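Long-range contacts in putative glucoamylase (Bacteroides fragilis NCTC 9343, PDB 3EU8), which probably hydrolyses glycosidic bonds in carbohydrates as a glucoamylase-like enzyme of the six-hairpin group, its natural substrate being unestablished: residues Asp171-Arg176 and His218-Ala223; Leu183-Ser188 and Phe197-Tyr202; Glu204-Tyr209 and Glu227-Asn232. All blocks are in the same frame, centred on the assembly; numbering follows the deposited sequence.

Overall arrangement
The three contacts lie on the same side of the chain's centre. Interaction 2 is nested within the chain loop closed by interaction 1, their centres about 12 Å apart, and Tyr175 O and Tyr184 N, 2.9 Å apart, probably hydrogen-bond the two. Interactions 1 and 3 share helix 222-229, with centres again about 12 Å apart. Interactions 2 and 3 are the nearest pair, at about 9 Å between centres; His200 ND1 and Gly228 O, 2.7 Å apart, probably link them. Glu204 of interaction 3 hydrogen-bonds a 1,2-ethanediol, probably from the crystallisation liquor, that the Trp185 side chain of interaction 2 approaches to about 4 Å between nearest atoms; the diol may mark a pocket.

Interaction 1: residues Asp171-Arg176 and His218-Ala223; sequences DWNWYR and HGVPAA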
loop_
_atom_site.group_PDB
_atom_site.type_symbol
_atom_site.label_atom_id
_atom_site.label_comp_id
_atom_site.label_asym_id
_atom_site.label_seq_id
_atom_site.Cartn_x
_atom_site.Cartn_y
_atom_site.Cartn_z
ATOM N N ASP A 171 16.346 12.245 4.000
ATOM C CA ASP A 171 16.546 13.107 5.181
ATOM C C ASP A 171 15.242 13.275 5.958
ATOM O O ASP A 171 14.564 14.299 5.834
ATOM C CB ASP A 171 17.114 14.470 4.736
ATOM C CG ASP A 171 17.631 15.310 5.908
ATOM O OD1 ASP A 171 17.293 15.005 7.045
ATOM O OD2 ASP A 171 18.392 16.269 5.697
ATOM N N TRP A 172 14.863 12.240 6.705
ATOM C CA TRP A 172 13.589 12.212 7.436
ATOM C C TRP A 172 13.546 13.372 8.446
ATOM O O TRP A 172 12.535 14.035 8.666
ATOM C CB TRP A 172 13.433 10.874 8.187
ATOM C CG TRP A 172 13.584 9.634 7.326
ATOM C CD1 TRP A 172 14.713 8.937 7.112
ATOM C CD2 TRP A 172 12.557 8.978 6.563
ATOM N NE1 TRP A 172 14.473 7.884 6.273
ATOM C CE2 TRP A 172 13.148 7.880 5.935
ATOM C CE3 TRP A 172 11.182 9.218 6.357
ATOM C CZ2 TRP A 172 12.423 7.006 5.111
ATOM C CZ3 TRP A 172 10.463 8.350 5.586
ATOM C CH2 TRP A 172 11.088 7.266 4.948
ATOM N N ASN A 173 14.682 13.606 9.070
ATOM C CA ASN A 173 14.799 14.680 10.050
ATOM C C ASN A 173 14.520 16.090 9.459
ATOM O O ASN A 173 13.907 16.913 10.106
ATOM C CB ASN A 173 16.184 14.598 10.645
ATOM C CG ASN A 173 16.243 15.088 12.007
ATOM O OD1 ASN A 173 15.640 14.502 12.918
ATOM N ND2 ASN A 173 17.021 16.160 12.208
ATOM N N TRP A 174 14.908 16.339 8.203
ATOM C CA TRP A 174 14.481 17.570 7.498
ATOM C C TRP A 174 12.988 17.858 7.611
ATOM O O TRP A 174 12.575 19.028 7.852
ATOM C CB TRP A 174 14.828 17.547 6.011
ATOM C CG TRP A 174 14.288 18.808 5.253
ATOM C CD1 TRP A 174 13.125 18.889 4.530
ATOM C CD2 TRP A 174 14.874 20.134 5.200
ATOM N NE1 TRP A 174 12.962 20.158 4.031
ATOM C CE2 TRP A 174 14.016 20.941 4.415
ATOM C CE3 TRP A 174 16.056 20.707 5.711
ATOM C CZ2 TRP A 174 14.286 22.295 4.143
ATOM C CZ3 TRP A 174 16.328 22.073 5.434
ATOM C CH2 TRP A 174 15.439 22.841 4.651
ATOM N N TYR A 175 12.180 16.792 7.466
ATOM C CA TYR A 175 10.703 16.900 7.421
ATOM C C TYR A 175 10.069 17.119 8.785
ATOM O O TYR A 175 8.839 17.137 8.907
ATOM C CB TYR A 175 10.102 15.700 6.659
ATOM C CG TYR A 175 10.361 15.770 5.137
ATOM C CD1 TYR A 175 11.604 15.449 4.603
ATOM C CD2 TYR A 175 9.367 16.205 4.256
ATOM C CE1 TYR A 175 11.839 15.499 3.233
ATOM C CE2 TYR A 175 9.597 16.287 2.912
ATOM C CZ TYR A 175 10.832 15.936 2.389
ATOM O OH TYR A 175 11.076 16.050 1.033
ATOM N N ARG A 176 10.900 17.329 9.816
ATOM C CA ARG A 176 10.407 17.800 11.119
ATOM C C ARG A 176 10.164 19.305 11.186
ATOM O O ARG A 176 9.698 19.795 12.207
ATOM C CB ARG A 176 11.360 17.434 12.241
ATOM C CG ARG A 176 11.266 16.015 12.709
ATOM C CD ARG A 176 12.554 15.647 13.425
ATOM N NE ARG A 176 12.473 16.042 14.806
ATOM C CZ ARG A 176 13.481 16.034 15.649
ATOM N NH1 ARG A 176 14.695 15.697 15.245
ATOM N NH2 ARG A 176 13.264 16.390 16.915
ATOM N N HIS A 218 19.686 9.803 9.001
ATOM C CA HIS A 218 18.918 11.031 9.267
ATOM C C HIS A 218 17.615 10.690 10.027
ATOM O O HIS A 218 16.532 11.231 9.711
ATOM C CB HIS A 218 18.623 11.796 7.955
ATOM C CG HIS A 218 19.849 12.132 7.162
ATOM N ND1 HIS A 218 20.822 12.998 7.627
ATOM C CD2 HIS A 218 20.265 11.716 5.939
ATOM C CE1 HIS A 218 21.792 13.096 6.728
ATOM N NE2 HIS A 218 21.486 12.319 5.698
ATOM N N GLY A 219 17.761 9.797 11.012
ATOM C CA GLY A 219 16.686 9.284 11.839
ATOM C C GLY A 219 16.253 10.305 12.878
ATOM O O GLY A 219 16.974 11.254 13.134
ATOM N N VAL A 220 15.066 10.098 13.438
ATOM C CA VAL A 220 14.417 11.031 14.359
ATOM C C VAL A 220 14.350 10.407 15.737
ATOM O O VAL A 220 14.415 9.179 15.861
ATOM C CB VAL A 220 12.971 11.396 13.858
ATOM C CG1 VAL A 220 13.017 11.946 12.446
ATOM C CG2 VAL A 220 11.999 10.185 13.944
ATOM N N PRO A 221 14.249 11.245 16.795
ATOM C CA PRO A 221 14.077 10.696 18.118
ATOM C C PRO A 221 12.692 10.087 18.309
ATOM O O PRO A 221 11.724 10.467 17.598
ATOM C CB PRO A 221 14.276 11.893 19.050
ATOM C CG PRO A 221 14.359 13.075 18.259
ATOM C CD PRO A 221 14.312 12.715 16.803
ATOM N N ALA A 222 12.597 9.177 19.277
ATOM C CA ALA A 222 11.356 8.522 19.636
ATOM C C ALA A 222 10.231 9.541 19.902
ATOM O O ALA A 222 9.081 9.264 19.589
ATOM C CB ALA A 222 11.593 7.536 20.861
ATOM N N ALA A 223 10.571 10.718 20.441
ATOM C CA ALA A 223 9.594 11.793 20.726
ATOM C C ALA A 223 8.765 12.187 19.510
ATOM O O ALA A 223 7.631 12.623 19.653
ATOM C CB ALA A 223 10.298 13.050 21.249
#
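The His218 and Asp171 side chains cross at about a right angle: Asp171 CG sits over one face of the imidazole, offset toward the rim, with the carboxylate and ring planes 29° apart. The nearest approach is between His218 CB and Asp171 OD1, at 3.6 Å. That same OD1 accepts from Trp174 N at 3.0 Å, approached from above the carboxylate plane, which defines an Asx motif at the start of the turn. The backbone of His218 adds the hydrogen bond that joins the segments, Asn173 N to His218 O at 3.1 Å, distinctly bent at 139°.

Val220 and Arg176 supply the second half of the contact. Val220 CG1 packs 3.9 Å from Arg176 CD, the two side chains sliding past each other in opposite directions. Beyond CD the arginine bends at chi3 (86°), bringing NH1 within 2.8 Å of Asn173 OD1, which lies near the guanidinium plane. Pro221 CD then rests over one guanidinium face, 3.4 Å from NH1, while NE is held by Gln180 O.

The contact thus ties the turn after helix 154-169 to the connection between helices 206-214 and 222-229, loop-to-loop packing within what is probably the alpha/alpha toroid of six-hairpin enzymes.

Interaction 2: residues Leu183-Ser188 and Phe197-Tyr202; sequences LYWHWS and FPVHGY
Tyr184 and Pro198 form a single antiparallel beta bridge, a non-hydrogen-bonded pair flanked by two backbone bonds. Val199 N donates to Leu183 O at 2.9 Å, and Trp185 N donates to Phe197 O at 3.1 Å with an N-H...O angle of 157°. Since the central pair exchanges no N-H, the proline is accommodated without the loss of a donor; Tyr184 N pairs instead with Tyr175 O, outside the bridge. Each of the two acceptors also has a CA-H contact from the bridged residue opposite, such as Pro198 CA to Leu183 O at 3.6 Å.

Phe197 N donates to a water 2.8 Å away, which His186 ND1 also hydrogen-bonds. Outside the pair, Tyr209 OH bonds both Leu183 N and Val199 O, knitting the bridge to helix 206-214.

Side chains pack beside the bridge. Pro198 CB stands over the face of the Tyr184 ring in a CH-pi contact, 4.2 Å from the centroid. Trp185 and Phe197 point the same way and meet in an offset edge-to-face pair, planes at 85°, with the tryptophan supplying the edge. The closest atoms there are Trp185 CE3 and Phe197 CD1, 3.6 Å apart.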
loop_
_atom_site.group_PDB
_atom_site.type_symbol
_atom_site.label_atom_id
_atom_site.label_comp_id
_atom_site.label_asym_id
_atom_site.label_seq_id
_atom_site.Cartn_x
_atom_site.Cartn_y
_atom_site.Cartn_z
ATOM N N LEU A 183 6.273 14.637 12.090
ATOM C CA LEU A 183 6.650 14.656 10.674
ATOM C C LEU A 183 5.578 15.354 9.830
ATOM O O LEU A 183 4.380 15.114 10.008
ATOM C CB LEU A 183 6.900 13.235 10.149
ATOM C CG LEU A 183 8.120 12.561 10.762
ATOM C CD1 LEU A 183 8.139 11.077 10.453
ATOM C CD2 LEU A 183 9.449 13.227 10.358
ATOM N N TYR A 184 6.038 16.213 8.921
ATOM C CA TYR A 184 5.211 16.830 7.897
ATOM C C TYR A 184 5.230 15.988 6.613
ATOM O O TYR A 184 6.249 15.419 6.265
ATOM C CB TYR A 184 5.699 18.238 7.596
ATOM C CG TYR A 184 5.288 19.218 8.629
ATOM C CD1 TYR A 184 5.876 19.188 9.890
ATOM C CD2 TYR A 184 4.263 20.124 8.397
ATOM C CE1 TYR A 184 5.472 20.051 10.875
ATOM C CE2 TYR A 184 3.877 21.016 9.373
ATOM C CZ TYR A 184 4.483 20.966 10.620
ATOM O OH TYR A 184 4.131 21.843 11.637
ATOM N N TRP A 185 4.080 15.899 5.972
ATOM C CA TRP A 185 3.843 15.063 4.810
ATOM C C TRP A 185 4.655 15.568 3.589
ATOM O O TRP A 185 5.220 14.778 2.844
ATOM C CB TRP A 185 2.315 15.086 4.511
ATOM C CG TRP A 185 1.785 14.071 3.564
ATOM C CD1 TRP A 185 2.223 13.804 2.284
ATOM C CD2 TRP A 185 0.685 13.177 3.803
ATOM N NE1 TRP A 185 1.465 12.800 1.724
ATOM C CE2 TRP A 185 0.513 12.398 2.632
ATOM C CE3 TRP A 185 -0.172 12.959 4.894
ATOM C CZ2 TRP A 185 -0.481 11.393 2.526
ATOM C CZ3 TRP A 185 -1.163 11.962 4.788
ATOM C CH2 TRP A 185 -1.295 11.189 3.614
ATOM N N HIS A 186 4.705 16.886 3.422
ATOM C CA HIS A 186 5.243 17.513 2.222
ATOM C C HIS A 186 6.307 18.565 2.538
ATOM O O HIS A 186 6.282 19.161 3.614
ATOM C CB HIS A 186 4.161 18.259 1.405
ATOM C CG HIS A 186 2.835 17.573 1.309
ATOM N ND1 HIS A 186 1.790 17.846 2.172
ATOM C CD2 HIS A 186 2.355 16.683 0.404
ATOM C CE1 HIS A 186 0.736 17.128 1.819
ATOM N NE2 HIS A 186 1.059 16.393 0.764
ATOM N N TRP A 187 7.200 18.781 1.567
ATOM C CA TRP A 187 8.075 19.942 1.496
ATOM C C TRP A 187 8.341 20.280 0.038
ATOM O O TRP A 187 8.618 19.401 -0.766
ATOM C CB TRP A 187 9.404 19.715 2.212
ATOM C CG TRP A 187 10.345 20.872 2.054
ATOM C CD1 TRP A 187 10.311 22.048 2.734
ATOM C CD2 TRP A 187 11.456 20.966 1.141
ATOM N NE1 TRP A 187 11.326 22.875 2.291
ATOM C CE2 TRP A 187 12.037 22.239 1.316
ATOM C CE3 TRP A 187 11.996 20.105 0.175
ATOM C CZ2 TRP A 187 13.153 22.669 0.580
ATOM C CZ3 TRP A 187 13.100 20.532 -0.552
ATOM C CH2 TRP A 187 13.678 21.798 -0.333
ATOM N N SER A 188 8.274 21.568 -0.285
ATOM C CA SER A 188 8.571 22.094 -1.635
ATOM C C SER A 188 9.744 23.099 -1.648
ATOM O O SER A 188 9.822 23.997 -0.786
ATOM C CB SER A 188 7.306 22.782 -2.180
ATOM O OG SER A 188 7.579 23.461 -3.374
ATOM N N PHE A 197 0.976 19.958 6.619
ATOM C CA PHE A 197 0.210 18.798 7.030
ATOM C C PHE A 197 1.024 17.960 8.003
ATOM O O PHE A 197 1.660 16.990 7.596
ATOM C CB PHE A 197 -0.176 18.005 5.764
ATOM C CG PHE A 197 -1.413 17.160 5.922
ATOM C CD1 PHE A 197 -1.353 15.912 6.554
ATOM C CD2 PHE A 197 -2.646 17.613 5.439
ATOM C CE1 PHE A 197 -2.502 15.125 6.709
ATOM C CE2 PHE A 197 -3.803 16.836 5.590
ATOM C CZ PHE A 197 -3.726 15.585 6.220
ATOM N N PRO A 198 1.036 18.334 9.300
ATOM C CA PRO A 198 1.675 17.402 10.257
ATOM C C PRO A 198 0.852 16.126 10.358
ATOM O O PRO A 198 -0.366 16.188 10.325
ATOM C CB PRO A 198 1.690 18.176 11.596
ATOM C CG PRO A 198 0.666 19.248 11.464
ATOM C CD PRO A 198 0.470 19.522 9.969
ATOM N N VAL A 199 1.514 14.982 10.490
ATOM C CA VAL A 199 0.850 13.712 10.378
ATOM C C VAL A 199 0.638 13.082 11.756
ATOM O O VAL A 199 1.610 12.666 12.403
ATOM C CB VAL A 199 1.659 12.751 9.452
ATOM C CG1 VAL A 199 0.974 11.398 9.365
ATOM C CG2 VAL A 199 1.817 13.381 8.093
ATOM N N HIS A 200 -0.634 13.002 12.155
ATOM C CA HIS A 200 -1.071 12.408 13.408
ATOM C C HIS A 200 -1.883 11.157 13.096
ATOM O O HIS A 200 -2.627 11.145 12.119
ATOM C CB HIS A 200 -1.961 13.395 14.210
ATOM C CG HIS A 200 -1.391 14.775 14.360
ATOM N ND1 HIS A 200 -0.252 15.036 15.098
ATOM C CD2 HIS A 200 -1.856 15.978 13.953
ATOM C CE1 HIS A 200 -0.010 16.335 15.078
ATOM N NE2 HIS A 200 -0.963 16.926 14.383
ATOM N N GLY A 201 -1.783 10.129 13.947
ATOM C CA GLY A 201 -2.523 8.872 13.734
ATOM C C GLY A 201 -3.887 8.861 14.407
ATOM O O GLY A 201 -4.236 9.837 15.102
ATOM N N TYR A 202 -4.677 7.795 14.201
ATOM C CA TYR A 202 -4.333 6.688 13.309
ATOM C C TYR A 202 -4.807 6.952 11.861
ATOM O O TYR A 202 -5.891 7.463 11.633
ATOM C CB TYR A 202 -4.871 5.329 13.822
ATOM C CG TYR A 202 -4.400 4.195 12.932
ATOM C CD1 TYR A 202 -3.123 3.659 13.082
ATOM C CD2 TYR A 202 -5.210 3.692 11.895
ATOM C CE1 TYR A 202 -2.655 2.682 12.251
ATOM C CE2 TYR A 202 -4.745 2.672 11.039
ATOM C CZ TYR A 202 -3.448 2.189 11.210
ATOM O OH TYR A 202 -2.919 1.200 10.387
HETATM O O HOH W 1 2.875 19.180 4.665
#

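Interaction 3: residues Glu204-Tyr209 and Glu227-Asn232; sequences ECLIMY and EGWAQN. With EDO (1,2-ethanediol), chain J.
Trp229 is inserted against Cys205, Leu206 and Tyr209, and the contact is buried helix-helix packing between the start of helix 206-214 and the end of helix 222-229, consecutive helices, consistent with the alpha/alpha toroid of six-hairpin enzymes. The end of the second helix is weakly bonded and widens into a pi-type turn at 227-229, and Gln231 then leaves helical geometry with a positive phi.

The indole can be followed outward from its root. CB stands almost exactly over the centre of the Tyr209 ring, 3.6 Å from its centroid and 4° off the normal, a well-centred CH-pi contact. From CB, CG is anti to the backbone N (chi1 173°), which carries the rings on past the tyrosine toward Leu206. CG and CD2 skirt Tyr209 CD2, and CE3 comes within 3.6 Å of Tyr209 CE2; the Tyr209 ring and the five-membered ring of Trp229 meet obliquely, their planes at 47°. Farther out, CZ3 touches Cys205 CB at 3.9 Å. CH2 reaches Leu206 N at 3.6 Å, and Leu206 CA lies over the face of the six-membered ring in a second CH-pi contact. On the nitrogen side, CZ2 packs on Leu206 CB. Leu206 CD1 lies over the indole face, offset toward the rim, 3.7 Å from Trp229 NE1, the leucine crossing the tryptophan at about a right angle.

The polar tip of Tyr209 is engaged elsewhere, its OH turned to Val199 O, consistent with a ring of restricted rotation. Tyr225 also meets the indole. At the other end of segment 204-209, Glu204 grips the two hydroxyls of a 1,2-ethanediol, one with each carboxylate oxygen: O2 donates to Glu204 OE1 at 2.6 Å and O1 to Glu204 OE2 at 3.0 Å.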
loop_
_atom_site.group_PDB
_atom_site.type_symbol
_atom_site.label_atom_id
_atom_site.label_comp_id
_atom_site.label_asym_id
_atom_site.label_seq_id
_atom_site.Cartn_x
_atom_site.Cartn_y
_atom_site.Cartn_z
ATOM N N GLU A 204 -3.162 5.726 7.471
ATOM C CA GLU A 204 -2.321 4.762 6.714
ATOM C C GLU A 204 -0.807 4.969 6.840
ATOM O O GLU A 204 -0.035 4.227 6.245
ATOM C CB GLU A 204 -2.690 4.809 5.224
ATOM C CG GLU A 204 -2.157 6.023 4.491
ATOM C CD GLU A 204 -3.100 7.246 4.524
ATOM O OE1 GLU A 204 -3.881 7.456 5.474
ATOM O OE2 GLU A 204 -3.028 8.004 3.567
ATOM N N CYS A 205 -0.381 5.968 7.614
ATOM C CA CYS A 205 1.013 6.460 7.583
ATOM C C CYS A 205 1.995 5.935 8.610
ATOM O O CYS A 205 3.049 6.536 8.763
ATOM C CB CYS A 205 0.990 8.000 7.684
ATOM S SG CYS A 205 0.035 8.770 6.373
ATOM N N LEU A 206 1.648 4.876 9.366
ATOM C CA LEU A 206 2.515 4.391 10.447
ATOM C C LEU A 206 3.946 4.092 9.987
ATOM O O LEU A 206 4.940 4.409 10.685
ATOM C CB LEU A 206 1.916 3.150 11.106
ATOM C CG LEU A 206 2.677 2.452 12.257
ATOM C CD1 LEU A 206 3.008 3.390 13.406
ATOM C CD2 LEU A 206 1.861 1.258 12.773
ATOM N N ILE A 207 4.052 3.452 8.823
ATOM C CA ILE A 207 5.350 2.981 8.328
ATOM C C ILE A 207 6.306 4.156 8.142
ATOM O O ILE A 207 7.503 3.997 8.320
ATOM C CB ILE A 207 5.218 2.102 7.020
ATOM C CG1 ILE A 207 6.447 1.193 6.829
ATOM C CG2 ILE A 207 4.946 2.949 5.764
ATOM C CD1 ILE A 207 6.630 0.171 8.001
HETATM N N MSE A 208 5.771 5.336 7.813
HETATM C CA MSE A 208 6.594 6.569 7.740
HETATM C C MSE A 208 7.358 6.868 9.027
HETATM O O MSE A 208 8.548 7.165 8.986
HETATM C CB MSE A 208 5.716 7.802 7.442
HETATM C CG MSE A 208 6.541 9.082 7.196
HETATM SE SE MSE A 208 5.497 10.592 6.728
HETATM C CE MSE A 208 4.568 10.821 8.513
ATOM N N TYR A 209 6.640 6.835 10.150
ATOM C CA TYR A 209 7.233 7.058 11.472
ATOM C C TYR A 209 8.244 5.991 11.821
ATOM O O TYR A 209 9.331 6.316 12.314
ATOM C CB TYR A 209 6.151 7.202 12.570
ATOM C CG TYR A 209 5.594 8.609 12.613
ATOM C CD1 TYR A 209 6.193 9.602 13.394
ATOM C CD2 TYR A 209 4.482 8.956 11.848
ATOM C CE1 TYR A 209 5.690 10.944 13.422
ATOM C CE2 TYR A 209 3.983 10.266 11.859
ATOM C CZ TYR A 209 4.593 11.251 12.659
ATOM O OH TYR A 209 4.085 12.508 12.641
ATOM N N GLU A 227 4.879 11.992 20.541
ATOM C CA GLU A 227 4.193 13.270 20.511
ATOM C C GLU A 227 3.485 13.546 19.183
ATOM O O GLU A 227 2.374 14.025 19.175
ATOM C CB GLU A 227 5.189 14.400 20.792
ATOM C CG GLU A 227 5.891 14.283 22.188
ATOM C CD GLU A 227 6.828 15.467 22.516
ATOM O OE1 GLU A 227 6.663 16.599 21.949
ATOM O OE2 GLU A 227 7.733 15.242 23.355
ATOM N N GLY A 228 4.121 13.235 18.059
ATOM C CA GLY A 228 3.579 13.600 16.739
ATOM C C GLY A 228 2.516 12.642 16.224
ATOM O O GLY A 228 1.368 13.023 15.989
ATOM N N TRP A 229 2.903 11.383 16.041
ATOM C CA TRP A 229 1.972 10.329 15.570
ATOM C C TRP A 229 0.887 10.003 16.608
ATOM O O TRP A 229 -0.305 10.057 16.302
ATOM C CB TRP A 229 2.758 9.061 15.181
ATOM C CG TRP A 229 1.901 7.857 14.847
ATOM C CD1 TRP A 229 1.670 6.758 15.628
ATOM C CD2 TRP A 229 1.149 7.660 13.656
ATOM N NE1 TRP A 229 0.843 5.875 14.980
ATOM C CE2 TRP A 229 0.502 6.414 13.768
ATOM C CE3 TRP A 229 0.974 8.412 12.486
ATOM C CZ2 TRP A 229 -0.293 5.909 12.759
ATOM C CZ3 TRP A 229 0.171 7.911 11.506
ATOM C CH2 TRP A 229 -0.445 6.682 11.635
ATOM N N ALA A 230 1.314 9.712 17.842
ATOM C CA ALA A 230 0.458 9.159 18.898
ATOM C C ALA A 230 -0.167 10.244 19.787
ATOM O O ALA A 230 -1.057 9.950 20.577
ATOM C CB ALA A 230 1.281 8.161 19.746
ATOM N N GLN A 231 0.305 11.489 19.655
ATOM C CA GLN A 231 -0.124 12.633 20.450
ATOM C C GLN A 231 -0.296 12.304 21.926
ATOM O O GLN A 231 -1.368 12.513 22.526
ATOM C CB GLN A 231 -1.369 13.249 19.858
ATOM C CG GLN A 231 -1.078 13.765 18.475
ATOM C CD GLN A 231 -2.225 14.501 17.889
ATOM O OE1 GLN A 231 -3.256 13.907 17.591
ATOM N NE2 GLN A 231 -2.052 15.814 17.685
ATOM N N ASN A 232 0.808 11.808 22.484
ATOM C CA ASN A 232 0.929 11.506 23.896
ATOM C C ASN A 232 -0.127 10.546 24.429
ATOM O O ASN A 232 -0.539 10.657 25.573
ATOM C CB ASN A 232 0.938 12.834 24.690
ATOM C CG ASN A 232 1.986 13.820 24.160
ATOM O OD1 ASN A 232 3.177 13.561 24.236
ATOM N ND2 ASN A 232 1.537 14.928 23.605
HETATM C C1 EDO J . -5.008 10.956 3.383
HETATM O O1 EDO J . -5.453 9.645 3.016
HETATM C C2 EDO J . -4.981 11.081 4.899
HETATM O O2 EDO J . -5.079 9.790 5.521
#